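Local coordinates for protein light Chain (Clostridium botulinum, PDB 6BVD) that acts as the zinc-dependent protease domain of the mosaic botulinum neurotoxin type HA and probably cleaves a SNARE protein of the nerve terminal, at residues M93-K98 with S385-V390; P222-M227 with N355-F360; P49-L54 with P77-T82; S9-D14 with E85-L90. All coordinates share one frame; numbering follows the deposited sequence.

Contact 1. Residues M93-K98 with S385-V390. With CA (calcium ion), chain C.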
loop_
_atom_site.group_PDB
_atom_site.type_symbol
_atom_site.label_atom_id
_atom_site.label_comp_id
_atom_site.label_asym_id
_atom_site.label_seq_id
_atom_site.Cartn_x
_atom_site.Cartn_y
_atom_site.Cartn_z
ATOM N N MET A 93 3.768 6.020 10.781
ATOM C CA MET A 93 3.044 5.084 11.621
ATOM C C MET A 93 1.888 4.446 10.829
ATOM O O MET A 93 1.634 3.241 10.939
ATOM C CB MET A 93 2.516 5.773 12.903
ATOM C CG MET A 93 3.613 6.255 13.827
ATOM S SD MET A 93 4.753 4.949 14.299
ATOM C CE MET A 93 3.663 3.775 15.120
ATOM N N ILE A 94 1.219 5.242 10.007
ATOM C CA ILE A 94 0.175 4.721 9.139
ATOM C C ILE A 94 0.782 3.667 8.189
ATOM O O ILE A 94 0.258 2.578 7.985
ATOM C CB ILE A 94 -0.462 5.863 8.336
ATOM C CG1 ILE A 94 -1.358 6.729 9.230
ATOM C CG2 ILE A 94 -1.312 5.341 7.216
ATOM C CD1 ILE A 94 -1.788 8.013 8.547
ATOM N N LYS A 95 1.941 3.991 7.652
ATOM C CA LYS A 95 2.587 3.043 6.712
ATOM C C LYS A 95 2.975 1.735 7.420
ATOM O O LYS A 95 2.809 0.617 6.872
ATOM C CB LYS A 95 3.806 3.705 6.064
ATOM C CG LYS A 95 4.319 2.936 4.817
ATOM C CD LYS A 95 5.361 3.734 4.057
ATOM C CE LYS A 95 5.799 2.937 2.809
ATOM N NZ LYS A 95 6.427 3.890 1.893
ATOM N N LEU A 96 3.465 1.854 8.654
ATOM C CA LEU A 96 3.881 0.661 9.390
ATOM C C LEU A 96 2.701 -0.216 9.815
ATOM O O LEU A 96 2.774 -1.445 9.726
ATOM C CB LEU A 96 4.728 1.040 10.614
ATOM C CG LEU A 96 6.019 1.800 10.318
ATOM C CD1 LEU A 96 6.818 2.065 11.590
ATOM C CD2 LEU A 96 6.947 1.047 9.311
ATOM N N PHE A 97 1.582 0.405 10.199
ATOM C CA PHE A 97 0.406 -0.376 10.514
ATOM C C PHE A 97 -0.153 -1.050 9.243
ATOM O O PHE A 97 -0.581 -2.204 9.321
ATOM C CB PHE A 97 -0.672 0.481 11.204
ATOM C CG PHE A 97 -0.522 0.530 12.715
ATOM C CD1 PHE A 97 -1.225 -0.341 13.523
ATOM C CD2 PHE A 97 0.353 1.427 13.308
ATOM C CE1 PHE A 97 -1.080 -0.305 14.922
ATOM C CE2 PHE A 97 0.507 1.504 14.700
ATOM C CZ PHE A 97 -0.201 0.626 15.523
ATOM N N LYS A 98 -0.135 -0.354 8.102
ATOM C CA LYS A 98 -0.558 -0.976 6.841
ATOM C C LYS A 98 0.376 -2.128 6.450
ATOM O O LYS A 98 -0.071 -3.091 5.837
ATOM C CB LYS A 98 -0.645 0.042 5.692
ATOM C CG LYS A 98 -1.888 0.953 5.796
ATOM C CD LYS A 98 -2.236 1.731 4.528
ATOM C CE LYS A 98 -1.485 3.060 4.416
ATOM N NZ LYS A 98 -1.926 3.968 3.311
ATOM N N SER A 385 9.908 3.798 -3.431
ATOM C CA SER A 385 11.076 3.198 -4.111
ATOM C C SER A 385 12.166 2.718 -3.130
ATOM O O SER A 385 13.134 2.050 -3.553
ATOM C CB SER A 385 11.704 4.185 -5.107
ATOM O OG SER A 385 12.290 5.294 -4.465
ATOM N N ILE A 386 12.019 3.045 -1.839
ATOM C CA ILE A 386 12.990 2.661 -0.787
ATOM C C ILE A 386 12.394 1.626 0.167
ATOM O O ILE A 386 13.015 0.631 0.526
ATOM C CB ILE A 386 13.438 3.912 0.048
ATOM C CG1 ILE A 386 14.085 4.964 -0.855
ATOM C CG2 ILE A 386 14.309 3.514 1.254
ATOM C CD1 ILE A 386 15.333 4.489 -1.528
ATOM N N TYR A 387 11.160 1.890 0.589
ATOM C CA TYR A 387 10.498 1.079 1.567
ATOM C C TYR A 387 9.012 0.990 1.213
ATOM O O TYR A 387 8.379 2.021 1.029
ATOM C CB TYR A 387 10.692 1.709 2.955
ATOM C CG TYR A 387 10.120 0.928 4.091
ATOM C CD1 TYR A 387 10.863 -0.063 4.705
ATOM C CD2 TYR A 387 8.853 1.225 4.619
ATOM C CE1 TYR A 387 10.364 -0.782 5.761
ATOM C CE2 TYR A 387 8.348 0.505 5.700
ATOM C CZ TYR A 387 9.113 -0.485 6.281
ATOM O OH TYR A 387 8.646 -1.204 7.383
ATOM N N THR A 388 8.450 -0.207 1.107
ATOM C CA THR A 388 7.012 -0.321 0.782
ATOM C C THR A 388 6.190 -1.008 1.851
ATOM O O THR A 388 6.715 -1.812 2.656
ATOM C CB THR A 388 6.763 -1.113 -0.519
ATOM O OG1 THR A 388 7.222 -2.475 -0.376
ATOM C CG2 THR A 388 7.425 -0.417 -1.699
ATOM N N GLU A 389 4.879 -0.729 1.873
ATOM C CA GLU A 389 3.986 -1.513 2.761
ATOM C C GLU A 389 4.118 -3.032 2.582
ATOM O O GLU A 389 4.195 -3.769 3.551
ATOM C CB GLU A 389 2.495 -1.157 2.491
ATOM C CG GLU A 389 2.098 0.289 2.883
ATOM C CD GLU A 389 2.348 1.342 1.809
ATOM O OE1 GLU A 389 2.894 1.067 0.690
ATOM O OE2 GLU A 389 2.024 2.511 2.087
ATOM N N VAL A 390 4.090 -3.497 1.340
ATOM C CA VAL A 390 3.998 -4.936 1.051
ATOM C C VAL A 390 5.344 -5.652 1.265
ATOM O O VAL A 390 5.355 -6.821 1.684
ATOM C CB VAL A 390 3.456 -5.199 -0.413
ATOM C CG1 VAL A 390 4.369 -4.598 -1.487
ATOM C CG2 VAL A 390 3.209 -6.693 -0.693
HETATM CA CA CA C . 3.024 3.343 -0.374
#
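K95 and E389 cross at about a right angle where helix 83-100 of this clostridial zinc protease faces the calcium-binding loop 385-390. The lysine runs out nearly straight, CG anti to the backbone N (chi1 -165°), and its CG passes 3.6 Å from E389 OE2. Its ammonium goes on past the carboxylate to the backbone: NZ donates to Y387 O at 2.8 Å, tilted 28° from the carbonyl plane, and is also bonded to L381 O and D384 OD1 of its own chain and to D384 OD2 of the second subunit. NZ stays 4.6 Å from E389 OE2, not in contact, though the opposite charges would probably attract. K98 CB rests on E389 CG at 3.9 Å. L96 lies across the Y387 side chain at about a right angle and sets CD2 3.4 Å from Y387 OH, which is hydrogen-bonded to D221 OD1, while K95 CE comes up to the ring's edge. A bend at chi2 (86°) swings the E389 carboxylate to the metal, which D384 of both subunits and E389 of the second also bind. The grip is bidentate and uneven: calcium lies 2.5 Å from E389 OE1 and 2.8 Å from E389 OE2.

Contact 2. Residues P222-M227 with N355-F360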
loop_
_atom_site.group_PDB
_atom_site.type_symbol
_atom_site.label_atom_id
_atom_site.label_comp_id
_atom_site.label_asym_id
_atom_site.label_seq_id
_atom_site.Cartn_x
_atom_site.Cartn_y
_atom_site.Cartn_z
ATOM N N PRO A 222 11.527 -1.315 10.475
ATOM C CA PRO A 222 10.706 -0.696 11.542
ATOM C C PRO A 222 9.370 -1.383 11.790
ATOM O O PRO A 222 8.906 -1.311 12.922
ATOM C CB PRO A 222 10.485 0.739 11.027
ATOM C CG PRO A 222 11.689 1.031 10.220
ATOM C CD PRO A 222 12.005 -0.312 9.506
ATOM N N ALA A 223 8.779 -2.062 10.798
ATOM C CA ALA A 223 7.507 -2.744 11.041
ATOM C C ALA A 223 7.681 -3.933 12.016
ATOM O O ALA A 223 6.803 -4.225 12.846
ATOM C CB ALA A 223 6.872 -3.211 9.718
ATOM N N LEU A 224 8.827 -4.603 11.935
ATOM C CA LEU A 224 9.118 -5.712 12.821
ATOM C C LEU A 224 9.439 -5.160 14.217
ATOM O O LEU A 224 9.017 -5.754 15.222
ATOM C CB LEU A 224 10.299 -6.583 12.277
ATOM C CG LEU A 224 10.543 -7.833 13.121
ATOM C CD1 LEU A 224 9.268 -8.716 13.120
ATOM C CD2 LEU A 224 11.773 -8.653 12.633
ATOM N N ILE A 225 10.135 -4.013 14.266
ATOM C CA ILE A 225 10.417 -3.346 15.534
ATOM C C ILE A 225 9.084 -2.950 16.221
ATOM O O ILE A 225 8.945 -3.152 17.416
ATOM C CB ILE A 225 11.324 -2.083 15.384
ATOM C CG1 ILE A 225 12.691 -2.459 14.756
ATOM C CG2 ILE A 225 11.555 -1.437 16.748
ATOM C CD1 ILE A 225 13.479 -3.526 15.557
ATOM N N LEU A 226 8.118 -2.448 15.450
ATOM C CA LEU A 226 6.808 -2.101 16.031
ATOM C C LEU A 226 6.087 -3.375 16.507
ATOM O O LEU A 226 5.551 -3.441 17.626
ATOM C CB LEU A 226 5.985 -1.322 15.002
ATOM C CG LEU A 226 4.551 -0.951 15.381
ATOM C CD1 LEU A 226 4.530 -0.209 16.740
ATOM C CD2 LEU A 226 3.931 -0.121 14.235
ATOM N N MET A 227 6.117 -4.428 15.693
ATOM C CA MET A 227 5.504 -5.695 16.107
ATOM C C MET A 227 6.090 -6.255 17.441
ATOM O O MET A 227 5.354 -6.766 18.303
ATOM C CB MET A 227 5.604 -6.729 14.970
ATOM C CG MET A 227 4.535 -6.488 13.852
ATOM S SD MET A 227 4.505 -7.781 12.605
ATOM C CE MET A 227 5.843 -7.253 11.533
ATOM N N ASN A 355 9.079 -15.640 14.604
ATOM C CA ASN A 355 8.054 -16.167 13.717
ATOM C C ASN A 355 7.509 -15.117 12.757
ATOM O O ASN A 355 7.238 -15.423 11.589
ATOM C CB ASN A 355 6.884 -16.788 14.511
ATOM C CG ASN A 355 5.899 -17.529 13.604
ATOM O OD1 ASN A 355 6.247 -18.562 13.004
ATOM N ND2 ASN A 355 4.676 -17.012 13.487
ATOM N N LEU A 356 7.306 -13.894 13.252
ATOM C CA LEU A 356 6.792 -12.814 12.402
ATOM C C LEU A 356 7.854 -12.437 11.351
ATOM O O LEU A 356 7.530 -12.110 10.218
ATOM C CB LEU A 356 6.376 -11.592 13.246
ATOM C CG LEU A 356 5.172 -11.865 14.161
ATOM C CD1 LEU A 356 4.940 -10.680 15.149
ATOM C CD2 LEU A 356 3.905 -12.060 13.416
ATOM N N ALA A 357 9.132 -12.513 11.719
ATOM C CA ALA A 357 10.170 -12.202 10.757
ATOM C C ALA A 357 10.132 -13.206 9.604
ATOM O O ALA A 357 10.247 -12.831 8.442
ATOM C CB ALA A 357 11.568 -12.216 11.434
ATOM N N TYR A 358 9.920 -14.475 9.951
ATOM C CA TYR A 358 9.830 -15.554 8.969
ATOM C C TYR A 358 8.597 -15.354 8.066
ATOM O O TYR A 358 8.663 -15.435 6.817
ATOM C CB TYR A 358 9.744 -16.898 9.698
ATOM C CG TYR A 358 9.322 -18.037 8.806
ATOM C CD1 TYR A 358 10.230 -18.642 7.943
ATOM C CD2 TYR A 358 8.014 -18.497 8.815
ATOM C CE1 TYR A 358 9.842 -19.684 7.106
ATOM C CE2 TYR A 358 7.617 -19.521 7.985
ATOM C CZ TYR A 358 8.532 -20.111 7.137
ATOM O OH TYR A 358 8.120 -21.133 6.318
ATOM N N GLU A 359 7.470 -15.073 8.701
ATOM C CA GLU A 359 6.220 -14.832 7.952
ATOM C C GLU A 359 6.265 -13.617 7.007
ATOM O O GLU A 359 5.670 -13.645 5.912
ATOM C CB GLU A 359 5.041 -14.675 8.914
ATOM C CG GLU A 359 4.630 -15.951 9.654
ATOM C CD GLU A 359 4.122 -17.054 8.730
ATOM O OE1 GLU A 359 3.709 -16.765 7.585
ATOM O OE2 GLU A 359 4.125 -18.226 9.152
ATOM N N PHE A 360 6.992 -12.581 7.408
ATOM C CA PHE A 360 7.128 -11.367 6.618
ATOM C C PHE A 360 8.351 -11.349 5.674
ATOM O O PHE A 360 8.543 -10.384 4.910
ATOM C CB PHE A 360 7.211 -10.173 7.559
ATOM C CG PHE A 360 5.854 -9.656 8.020
ATOM C CD1 PHE A 360 5.316 -8.524 7.450
ATOM C CD2 PHE A 360 5.112 -10.334 8.958
ATOM C CE1 PHE A 360 4.042 -8.048 7.846
ATOM C CE2 PHE A 360 3.863 -9.853 9.370
ATOM C CZ PHE A 360 3.323 -8.727 8.781
#
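L356 meets both L224 and M227 where helix 353-360 packs on the start of helix 222-237, the helix whose H228 and H232, just beyond this segment, bind zinc; the M227 side chain is about 11 Å from the metal. The two segments run roughly antiparallel, at 146°, with axes 10.6 Å apart at their closest. L356 comes first and points at the other helix. Its CB touches L224 CD1, and its CD1 branch reaches the thioether, 3.9 Å from M227 SD; both side chains are slanted against their partners. One residue on, A357 offers a single methyl, and L224 CD2 rests on A357 CB at 3.8 Å. L224 and A357 have the nearest CA atoms, 6.9 Å apart, consistent with the small side chain. The next contact comes a turn after L356, at F360. Its ring points at M227 tip to tip. The methionine chain is extended to the sulfur and then bends (chi3 -83°), which sets the methyl over the centre of one ring face: M227 CE sits 3.9 Å from the F360 ring centroid, only 8° off the normal, a clear CH-pi contact. M227 SD stands obliquely beside it, 4.4 Å from that centroid, making this a Met-aromatic pair as well. I100 and L109 also touch the M227 side chain. No hydrogen bond joins the two segments; across them the contact is apolar, with a CH-pi and sulfur-aromatic component.

Contact 3. Residues P49-L54 with P77-T82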
loop_
_atom_site.group_PDB
_atom_site.type_symbol
_atom_site.label_atom_id
_atom_site.label_comp_id
_atom_site.label_asym_id
_atom_site.label_seq_id
_atom_site.Cartn_x
_atom_site.Cartn_y
_atom_site.Cartn_z
ATOM N N PRO A 49 1.424 11.953 18.510
ATOM C CA PRO A 49 2.738 12.037 17.844
ATOM C C PRO A 49 3.620 13.145 18.420
ATOM O O PRO A 49 4.000 14.085 17.735
ATOM C CB PRO A 49 2.366 12.308 16.393
ATOM C CG PRO A 49 1.106 13.180 16.525
ATOM C CD PRO A 49 0.360 12.620 17.730
ATOM N N GLU A 50 3.905 13.033 19.712
ATOM C CA GLU A 50 4.729 13.963 20.439
ATOM C C GLU A 50 5.752 13.208 21.263
ATOM O O GLU A 50 5.537 12.020 21.584
ATOM C CB GLU A 50 3.873 14.860 21.378
ATOM C CG GLU A 50 2.769 15.636 20.654
ATOM C CD GLU A 50 2.002 16.569 21.553
ATOM O OE1 GLU A 50 2.622 17.117 22.495
ATOM O OE2 GLU A 50 0.784 16.776 21.306
ATOM N N ARG A 51 6.802 13.908 21.690
ATOM C CA ARG A 51 7.792 13.319 22.605
ATOM C C ARG A 51 7.161 12.935 23.930
ATOM O O ARG A 51 6.327 13.681 24.508
ATOM C CB ARG A 51 8.982 14.262 22.860
ATOM C CG ARG A 51 9.729 14.728 21.623
ATOM C CD ARG A 51 10.566 13.618 20.960
ATOM N NE ARG A 51 11.736 13.194 21.753
ATOM C CZ ARG A 51 12.931 13.791 21.695
ATOM N NH1 ARG A 51 13.106 14.856 20.907
ATOM N NH2 ARG A 51 13.962 13.321 22.422
ATOM N N TYR A 52 7.540 11.759 24.419
ATOM C CA TYR A 52 7.106 11.305 25.731
ATOM C C TYR A 52 7.898 12.037 26.812
ATOM O O TYR A 52 9.136 11.964 26.828
ATOM C CB TYR A 52 7.284 9.782 25.869
ATOM C CG TYR A 52 6.692 9.225 27.133
ATOM C CD1 TYR A 52 5.396 8.722 27.164
ATOM C CD2 TYR A 52 7.437 9.196 28.306
ATOM C CE1 TYR A 52 4.861 8.212 28.338
ATOM C CE2 TYR A 52 6.908 8.704 29.487
ATOM C CZ TYR A 52 5.631 8.222 29.501
ATOM O OH TYR A 52 5.145 7.723 30.686
ATOM N N ARG A 53 7.195 12.728 27.715
ATOM C CA ARG A 53 7.848 13.540 28.755
ATOM C C ARG A 53 7.414 13.231 30.183
ATOM O O ARG A 53 8.042 13.699 31.137
ATOM C CB ARG A 53 7.606 15.034 28.502
ATOM C CG ARG A 53 8.048 15.473 27.129
ATOM C CD ARG A 53 7.992 16.978 26.956
ATOM N NE ARG A 53 8.462 17.350 25.634
ATOM C CZ ARG A 53 9.742 17.481 25.304
ATOM N NH1 ARG A 53 10.693 17.274 26.208
ATOM N NH2 ARG A 53 10.062 17.813 24.062
ATOM N N LEU A 54 6.372 12.429 30.360
ATOM C CA LEU A 54 5.845 12.266 31.716
ATOM C C LEU A 54 6.828 11.635 32.731
ATOM O O LEU A 54 7.348 10.531 32.525
ATOM C CB LEU A 54 4.559 11.446 31.690
ATOM C CG LEU A 54 4.076 11.292 33.131
ATOM C CD1 LEU A 54 3.142 12.439 33.515
ATOM C CD2 LEU A 54 3.426 9.967 33.320
ATOM N N PRO A 77 16.881 17.166 21.176
ATOM C CA PRO A 77 15.728 17.736 21.875
ATOM C C PRO A 77 14.705 18.295 20.907
ATOM O O PRO A 77 13.589 18.543 21.316
ATOM C CB PRO A 77 16.337 18.863 22.726
ATOM C CG PRO A 77 17.807 18.646 22.674
ATOM C CD PRO A 77 18.101 17.953 21.403
ATOM N N ASN A 78 15.096 18.518 19.654
ATOM C CA ASN A 78 14.213 19.170 18.694
ATOM C C ASN A 78 13.380 18.210 17.844
ATOM O O ASN A 78 12.487 18.645 17.125
ATOM C CB ASN A 78 15.023 20.083 17.774
ATOM C CG ASN A 78 15.541 21.302 18.487
ATOM O OD1 ASN A 78 14.828 21.923 19.274
ATOM N ND2 ASN A 78 16.777 21.668 18.206
ATOM N N TYR A 79 13.642 16.909 17.939
ATOM C CA TYR A 79 12.824 15.938 17.208
ATOM C C TYR A 79 11.363 16.053 17.662
ATOM O O TYR A 79 11.094 16.100 18.864
ATOM C CB TYR A 79 13.332 14.509 17.427
ATOM C CG TYR A 79 12.611 13.478 16.587
ATOM C CD1 TYR A 79 12.659 13.550 15.210
ATOM C CD2 TYR A 79 11.887 12.428 17.170
ATOM C CE1 TYR A 79 12.011 12.620 14.422
ATOM C CE2 TYR A 79 11.232 11.482 16.380
ATOM C CZ TYR A 79 11.295 11.596 15.011
ATOM O OH TYR A 79 10.680 10.698 14.180
ATOM N N LEU A 80 10.453 16.131 16.687
ATOM C CA LEU A 80 9.001 16.293 16.875
ATOM C C LEU A 80 8.590 17.612 17.542
ATOM O O LEU A 80 7.540 17.674 18.156
ATOM C CB LEU A 80 8.397 15.128 17.670
ATOM C CG LEU A 80 8.416 13.728 17.045
ATOM C CD1 LEU A 80 7.812 12.738 17.981
ATOM C CD2 LEU A 80 7.655 13.707 15.732
ATOM N N SER A 81 9.378 18.665 17.373
ATOM C CA SER A 81 9.029 19.975 17.922
ATOM C C SER A 81 8.108 20.769 16.987
ATOM O O SER A 81 7.449 21.698 17.423
ATOM C CB SER A 81 10.291 20.781 18.234
ATOM O OG SER A 81 11.021 21.083 17.054
ATOM N N THR A 82 8.067 20.407 15.708
ATOM C CA THR A 82 7.206 21.092 14.740
ATOM C C THR A 82 6.021 20.239 14.256
ATOM O O THR A 82 6.095 19.007 14.236
ATOM C CB THR A 82 8.004 21.518 13.519
ATOM O OG1 THR A 82 8.527 20.344 12.880
ATOM C CG2 THR A 82 9.160 22.395 13.930
HETATM O O HOH W 1 6.963 16.859 20.854
#
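R51 folds back on itself at two successive torsions, chi2 -71° and chi3 -69°, and this double bend carries its guanidinium across to Y79 in the facing loop. NH1 then donates to Y79 O at 3.1 Å, nearly straight at 166°, with the acceptor at the edge of the guanidinium and in its plane. The same NH1 comes 3.5 Å from Y79 CB, and R51 CD lies 3.3 Å from Y79 O, so the arginine hugs the peptide rather than stacking on the tyrosine ring. The rest of the guanidinium is spoken for too: NE binds P160 O, NH2 binds G161 O and NH1 has D76 O as a second acceptor. Four carbonyl oxygens thus fix the group's rotation and would help to balance its buried charge. The facing residues form a type II beta turn from N78 to S81, with L80 in the left-handed conformation; N78 O takes both S81 N and S81 OG, the latter at 2.8 Å. L80 points back at the first loop, and its CD1 rests on the main chain there, 3.9 Å from E50 C. A water also bridges the two backbones, accepting from R51 N at 3.1 Å and donating to L80 O at 2.9 Å. The contact thereby joins the exit of strand 45-48 to the lead-in of helix 83-100, whose Y89 packs on both P49 and L80; strand 36-40 touches P49 through F39, and Y79 OH reaches E200.

Contact 4. Residues S9-D14 with E85-L90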
loop_
_atom_site.group_PDB
_atom_site.type_symbol
_atom_site.label_atom_id
_atom_site.label_comp_id
_atom_site.label_asym_id
_atom_site.label_seq_id
_atom_site.Cartn_x
_atom_site.Cartn_y
_atom_site.Cartn_z
ATOM N N SER A 9 -6.435 6.791 8.072
ATOM C CA SER A 9 -5.480 7.854 7.704
ATOM C C SER A 9 -5.969 9.245 8.175
ATOM O O SER A 9 -7.168 9.467 8.361
ATOM C CB SER A 9 -5.231 7.878 6.187
ATOM O OG SER A 9 -4.468 6.744 5.788
ATOM N N PHE A 10 -5.019 10.144 8.412
ATOM C CA PHE A 10 -5.257 11.492 8.931
ATOM C C PHE A 10 -3.983 12.305 8.717
ATOM O O PHE A 10 -2.880 11.742 8.620
ATOM C CB PHE A 10 -5.640 11.474 10.439
ATOM C CG PHE A 10 -5.198 10.214 11.175
ATOM C CD1 PHE A 10 -3.847 9.914 11.333
ATOM C CD2 PHE A 10 -6.140 9.322 11.671
ATOM C CE1 PHE A 10 -3.434 8.754 11.986
ATOM C CE2 PHE A 10 -5.741 8.149 12.331
ATOM C CZ PHE A 10 -4.386 7.867 12.502
ATOM N N ASN A 11 -4.135 13.619 8.631
ATOM C CA ASN A 11 -3.003 14.537 8.680
ATOM C C ASN A 11 -2.998 15.210 10.055
ATOM O O ASN A 11 -4.056 15.314 10.675
ATOM C CB ASN A 11 -3.100 15.560 7.543
ATOM C CG ASN A 11 -3.358 14.895 6.204
ATOM O OD1 ASN A 11 -2.446 14.334 5.623
ATOM N ND2 ASN A 11 -4.598 14.963 5.713
ATOM N N TYR A 12 -1.837 15.655 10.543
ATOM C CA TYR A 12 -1.795 16.236 11.890
ATOM C C TYR A 12 -2.749 17.437 12.001
ATOM O O TYR A 12 -3.335 17.673 13.061
ATOM C CB TYR A 12 -0.381 16.679 12.277
ATOM C CG TYR A 12 -0.321 17.078 13.727
ATOM C CD1 TYR A 12 -0.275 16.118 14.722
ATOM C CD2 TYR A 12 -0.388 18.421 14.101
ATOM C CE1 TYR A 12 -0.262 16.485 16.075
ATOM C CE2 TYR A 12 -0.378 18.795 15.438
ATOM C CZ TYR A 12 -0.309 17.827 16.414
ATOM O OH TYR A 12 -0.302 18.199 17.743
ATOM N N ASP A 13 -2.904 18.183 10.916
ATOM C CA ASP A 13 -3.733 19.377 10.958
ATOM C C ASP A 13 -5.221 19.140 10.680
ATOM O O ASP A 13 -5.986 20.092 10.717
ATOM C CB ASP A 13 -3.215 20.413 9.960
ATOM C CG ASP A 13 -1.951 21.122 10.435
ATOM O OD1 ASP A 13 -1.625 21.109 11.652
ATOM O OD2 ASP A 13 -1.277 21.704 9.567
ATOM N N ASP A 14 -5.643 17.905 10.421
ATOM C CA ASP A 14 -7.074 17.647 10.227
ATOM C C ASP A 14 -7.857 18.069 11.480
ATOM O O ASP A 14 -7.424 17.869 12.611
ATOM C CB ASP A 14 -7.374 16.180 9.970
ATOM C CG ASP A 14 -6.821 15.650 8.650
ATOM O OD1 ASP A 14 -6.312 16.424 7.807
ATOM O OD2 ASP A 14 -6.921 14.411 8.486
ATOM N N GLU A 85 6.872 17.875 11.343
ATOM C CA GLU A 85 7.481 16.606 11.725
ATOM C C GLU A 85 6.509 15.679 12.487
ATOM O O GLU A 85 6.628 14.460 12.397
ATOM C CB GLU A 85 8.752 16.834 12.552
ATOM C CG GLU A 85 9.655 15.581 12.566
ATOM C CD GLU A 85 11.087 15.853 13.017
ATOM O OE1 GLU A 85 11.293 16.631 13.975
ATOM O OE2 GLU A 85 12.014 15.303 12.370
ATOM N N LYS A 86 5.556 16.231 13.240
ATOM C CA LYS A 86 4.545 15.377 13.869
ATOM C C LYS A 86 3.701 14.679 12.782
ATOM O O LYS A 86 3.329 13.498 12.905
ATOM C CB LYS A 86 3.650 16.203 14.820
ATOM C CG LYS A 86 4.432 16.792 15.978
ATOM C CD LYS A 86 3.455 17.500 16.972
ATOM C CE LYS A 86 4.128 18.065 18.216
ATOM N NZ LYS A 86 4.915 19.300 17.992
ATOM N N ASN A 87 3.412 15.411 11.710
ATOM C CA ASN A 87 2.634 14.843 10.623
ATOM C C ASN A 87 3.427 13.747 9.902
ATOM O O ASN A 87 2.878 12.728 9.510
ATOM C CB ASN A 87 2.206 15.925 9.640
ATOM C CG ASN A 87 1.354 15.365 8.513
ATOM O OD1 ASN A 87 0.232 14.914 8.739
ATOM N ND2 ASN A 87 1.893 15.354 7.306
ATOM N N LYS A 88 4.722 13.972 9.734
ATOM C CA LYS A 88 5.563 12.979 9.092
ATOM C C LYS A 88 5.547 11.688 9.915
ATOM O O LYS A 88 5.356 10.607 9.362
ATOM C CB LYS A 88 6.993 13.505 8.925
ATOM C CG LYS A 88 7.823 12.636 7.988
ATOM C CD LYS A 88 9.307 12.927 8.102
ATOM C CE LYS A 88 10.108 12.044 7.140
ATOM N NZ LYS A 88 11.566 12.316 7.247
ATOM N N TYR A 89 5.692 11.831 11.244
ATOM C CA TYR A 89 5.638 10.723 12.196
ATOM C C TYR A 89 4.305 9.957 12.062
ATOM O O TYR A 89 4.276 8.720 12.051
ATOM C CB TYR A 89 5.831 11.262 13.666
ATOM C CG TYR A 89 5.766 10.204 14.724
ATOM C CD1 TYR A 89 6.932 9.690 15.310
ATOM C CD2 TYR A 89 4.529 9.721 15.165
ATOM C CE1 TYR A 89 6.869 8.698 16.273
ATOM C CE2 TYR A 89 4.452 8.744 16.131
ATOM C CZ TYR A 89 5.617 8.247 16.693
ATOM O OH TYR A 89 5.509 7.279 17.654
ATOM N N LEU A 90 3.200 10.688 12.001
ATOM C CA LEU A 90 1.895 10.075 11.795
ATOM C C LEU A 90 1.862 9.253 10.480
ATOM O O LEU A 90 1.366 8.147 10.463
ATOM C CB LEU A 90 0.810 11.132 11.716
ATOM C CG LEU A 90 0.261 11.682 13.021
ATOM C CD1 LEU A 90 -0.982 12.562 12.716
ATOM C CD2 LEU A 90 -0.073 10.548 13.975
HETATM O O HOH W 2 0.324 14.053 4.944
#
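Y12 and N87 make the tight centre of this contact, where the N-terminal loop lies on helix 83-100. N87 CG is anti to its backbone N (chi1 -178°), which sends the amide oxygen to the main chain: Y12 N donates to N87 OD1 at 2.8 Å and 159°, arriving tilted from the carbonyl plane. Next to that bond the side chains pack closely. Y12 CB meets N87 CB at 3.8 Å, and K86 lies alongside the tyrosine, pointing the same way, with its CB over one ring face (4.2 Å from K86 CB to the Y12 ring centroid) and its CD 3.8 Å from Y12 CZ. L90, crossing the Y12 side chain at about a right angle, brings CD1 to the ring's edge and also touches F10 CD1 at 4.1 Å. The side round N11 is looser between these two segments, where a water donates to N11 OD1 and accepts from N87 ND2, though the second subunit packs against it. N11 is steadied from within its own type I turn, where N11 ND2 gives to D14 OD1 at 3.1 Å and N11 N to D14 OD2, and by I395 O of the second subunit, which takes ND2 as well. The loop is thus held between the helix and strands: F10 and Y12 meet F39 of strand 36-40, F10 and D14 touch I21 of strand 21-24, and L90 packs on I47 of strand 45-48.

Overall arrangement
From the N terminus, the 9-14 loop is the first to be caught: contact 4 closes a loop by bringing it to helix 83-100. Contact 3 is nested inside that loop, joining the residues after strand 45-48 to those before the helix; the two touch where L80 meets E85 and K86. Farther along the same helix, contact 1 opens and closes only at 385-390, beside the calcium, enclosing most of the chain. Contact 2 is nested within it, pairing two helices near the zinc site, and packs on it through L226 against L96 and F97. None cross. Helix 83-100 links contacts 1 and 4, both of which also touch the second subunit.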